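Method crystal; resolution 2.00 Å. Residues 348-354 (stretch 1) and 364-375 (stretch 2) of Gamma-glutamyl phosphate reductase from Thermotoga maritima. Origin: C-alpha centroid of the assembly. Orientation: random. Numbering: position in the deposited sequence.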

# COMPACT_ATOMS: atom_id res chain seq x y z
N THR A 348 14.62 -4.35 -1.48
CA THR A 348 14.11 -3.01 -1.26
C THR A 348 13.25 -2.98 -0.01
O THR A 348 12.50 -2.04 0.21
N GLY A 349 13.31 -4.04 0.79
CA GLY A 349 12.65 -4.04 2.08
C GLY A 349 11.15 -4.26 2.03
O GLY A 349 10.43 -3.85 2.92
N HIS A 350 10.67 -4.95 1.00
CA HIS A 350 9.25 -5.24 0.89
C HIS A 350 8.92 -6.60 1.48
O HIS A 350 8.47 -6.69 2.63
N SER A 351 9.08 -7.65 0.66
CA SER A 351 8.76 -8.99 1.02
C SER A 351 9.93 -9.94 0.66
O SER A 351 10.49 -9.86 -0.41
N GLU A 352 10.25 -10.85 1.58
CA GLU A 352 11.32 -11.84 1.41
C GLU A 352 10.88 -13.16 2.02
O GLU A 352 10.28 -13.17 3.10
N SER A 353 11.20 -14.27 1.36
CA SER A 353 10.76 -15.59 1.77
C SER A 353 11.85 -16.66 1.74
O SER A 353 12.71 -16.70 0.84
N ILE A 354 11.81 -17.54 2.74
CA ILE A 354 12.65 -18.72 2.73
C ILE A 354 11.78 -19.93 2.69
O ILE A 354 10.87 -20.07 3.47
N LYS A 364 17.22 -18.06 11.67
CA LYS A 364 18.23 -17.09 11.33
C LYS A 364 17.66 -16.14 10.24
O LYS A 364 17.90 -14.93 10.29
N PHE A 365 17.00 -16.69 9.23
CA PHE A 365 16.48 -15.89 8.13
C PHE A 365 15.49 -14.82 8.65
O PHE A 365 15.63 -13.65 8.34
N VAL A 366 14.55 -15.24 9.48
CA VAL A 366 13.51 -14.40 10.01
C VAL A 366 14.09 -13.32 10.94
O VAL A 366 13.61 -12.20 11.02
N SER A 367 15.20 -13.66 11.58
CA SER A 367 15.81 -12.74 12.49
C SER A 367 16.71 -11.77 11.71
O SER A 367 16.78 -10.59 12.00
N GLU A 368 17.40 -12.25 10.67
CA GLU A 368 18.36 -11.39 9.99
C GLU A 368 17.79 -10.53 8.82
O GLU A 368 18.38 -9.48 8.49
N ILE A 369 16.70 -10.97 8.19
CA ILE A 369 16.19 -10.30 7.01
C ILE A 369 15.21 -9.24 7.51
O ILE A 369 14.21 -9.54 8.13
N ASP A 370 15.51 -7.99 7.19
CA ASP A 370 14.72 -6.88 7.62
C ASP A 370 13.96 -6.36 6.41
O ASP A 370 14.55 -5.81 5.49
N ALA A 371 12.67 -6.59 6.41
CA ALA A 371 11.80 -6.17 5.32
C ALA A 371 10.46 -6.01 5.96
O ALA A 371 10.28 -6.49 7.05
N ALA A 372 9.53 -5.32 5.33
CA ALA A 372 8.19 -5.21 5.88
C ALA A 372 7.56 -6.54 6.23
O ALA A 372 6.85 -6.62 7.23
N ALA A 373 7.76 -7.55 5.38
CA ALA A 373 7.28 -8.89 5.63
C ALA A 373 8.33 -9.96 5.26
O ALA A 373 8.83 -9.95 4.15
N VAL A 374 8.61 -10.88 6.21
CA VAL A 374 9.55 -11.98 6.07
C VAL A 374 8.82 -13.31 6.32
O VAL A 374 8.16 -13.49 7.35
N TYR A 375 8.89 -14.20 5.34
CA TYR A 375 8.11 -15.43 5.31
C TYR A 375 8.98 -16.66 5.44
O TYR A 375 10.08 -16.69 4.91

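A parallel β-α-β unit illustrates a general principle: the hydrogen-bonded register of two neighbouring strands goes with side-chain packing against the helix between them and the residues that follow it. In γ-glutamyl phosphate reductase, strand 351-354 runs beside strand 373-375, while helix 364-368 lies nearly antiparallel to the first strand, its axis 9.3 Å away. The ladder is regular: Glu352 N donates to Ala373 O (3.1 Å), Tyr375 N to Glu352 O (2.8 Å) and Ile354 N to Tyr375 O (2.9 Å). Because side chains alternate along a strand, Glu352 and Val374 share one face, whereas Ser351, Ser353, Ala373 and Tyr375 share the other.

Glu352 has the most surface covered by the opposing stretch; its backbone lies in the ladder, and its CB and CG make the side-chain contacts. Its chi1 and chi2 are both m. CB packs 3.7 Å from Ile369 CG2, and CG lies 3.9 Å from Ala371 CB, so methylene groups meet the residues that follow the helix. The end of the side chain leads away from this apolar contact, and its carboxylate oxygens find hydrogen-bond partners beyond the two stretches. A buried acid can thus make apolar contacts through its methylenes while both oxygens are hydrogen-bonded outside the two stretches.

Phe365, chi1 t with chi2 at 88°, is the helix's main contribution. Its CA-to-CB bond points toward the strand, and Ile354, also t at chi1 and chi2, answers it. Ile354 CB sits 3.6 Å from the centroid of the Phe365 ring, only 10° off the ring normal, a CH-pi contact over the face; the branch methyl CG2 comes within 3.3 Å of Phe365 CD2. At the ring edge, Phe365 CE2 lies 4.2 Å from Glu352 O, the same carbonyl that accepts the Tyr375 amide.

On the other face, Tyr375 covers nearly as much surface as Phe365. With chi1 m and chi2 at -94°, its ring extends back along the sheet, bringing CE2 within 4.2 Å of Ser351 CB, which lies at the ring edge. Its CB packs 3.6 Å from OG of Ser353, its partner in the bridge. The hydroxyls on this face are all hydrogen-bonded: Ser351, chi1 m, places OG 2.7 Å from His350 ND1 in a hydrogen bond, and the hydroxyls of Ser353, chi1 t, and Tyr375 are bonded elsewhere in the structure.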

# COMPACT_ATOMS: atom_id res chain seq x y z
CB THR A 348 13.30 -2.55 -2.45
OG1 THR A 348 12.26 -3.51 -2.77
CG2 THR A 348 14.21 -2.47 -3.71
CB HIS A 350 8.81 -5.12 -0.59
CG HIS A 350 7.33 -5.05 -0.79
ND1 HIS A 350 6.49 -6.11 -0.54
CD2 HIS A 350 6.53 -4.04 -1.24
CE1 HIS A 350 5.24 -5.76 -0.82
NE2 HIS A 350 5.24 -4.50 -1.23
CB SER A 351 7.48 -9.42 0.31
OG SER A 351 6.43 -8.56 0.68
CB GLU A 352 12.63 -11.35 2.07
CG GLU A 352 13.04 -9.93 1.71
CD GLU A 352 13.42 -9.73 0.24
OE1 GLU A 352 13.50 -10.73 -0.51
OE2 GLU A 352 13.62 -8.56 -0.17
CB SER A 353 9.61 -16.05 0.90
OG SER A 353 9.13 -17.31 1.37
CB ILE A 354 13.62 -18.78 3.94
CG1 ILE A 354 14.45 -20.09 3.91
CG2 ILE A 354 12.91 -18.70 5.27
CD1 ILE A 354 15.67 -20.05 4.88
CB LYS A 364 19.50 -17.78 10.82
CG LYS A 364 20.71 -16.89 10.46
CD LYS A 364 21.96 -17.78 10.24
CE LYS A 364 23.29 -17.05 9.99
NZ LYS A 364 23.75 -16.12 11.03
CB PHE A 365 15.82 -16.82 7.10
CG PHE A 365 15.45 -16.16 5.80
CD1 PHE A 365 16.35 -16.09 4.77
CD2 PHE A 365 14.18 -15.63 5.61
CE1 PHE A 365 15.98 -15.49 3.53
CE2 PHE A 365 13.82 -15.05 4.42
CZ PHE A 365 14.72 -14.97 3.38
CB VAL A 366 12.47 -15.29 10.76
CG1 VAL A 366 11.96 -14.68 12.04
CG2 VAL A 366 11.41 -15.67 9.85
CB SER A 367 16.57 -13.56 13.55
OG SER A 367 17.60 -12.76 14.06
CB GLU A 368 19.58 -12.19 9.58
CG GLU A 368 20.34 -12.69 10.80
CD GLU A 368 21.70 -13.29 10.49
OE1 GLU A 368 22.17 -13.11 9.36
OE2 GLU A 368 22.27 -13.97 11.37
CB ILE A 369 15.48 -11.25 6.06
CG1 ILE A 369 16.45 -12.30 5.52
CG2 ILE A 369 14.81 -10.45 4.91
CD1 ILE A 369 17.59 -11.77 4.71
CB ASP A 370 15.62 -5.78 8.17
CG ASP A 370 14.82 -4.56 8.55
OD1 ASP A 370 14.85 -3.56 7.78
OD2 ASP A 370 14.06 -4.58 9.52
CB ALA A 371 11.72 -7.26 4.17
CB ALA A 372 7.29 -4.48 4.95
CB ALA A 373 5.98 -9.15 4.89
CB VAL A 374 10.71 -11.81 7.00
CG1 VAL A 374 11.84 -12.82 6.69
CG2 VAL A 374 11.24 -10.40 6.89
CB TYR A 375 7.40 -15.56 3.99
CG TYR A 375 6.40 -14.47 3.70
CD1 TYR A 375 5.07 -14.64 4.02
CD2 TYR A 375 6.80 -13.23 3.18
CE1 TYR A 375 4.14 -13.67 3.79
CE2 TYR A 375 5.86 -12.23 2.94
CZ TYR A 375 4.52 -12.49 3.25
OH TYR A 375 3.55 -11.56 3.05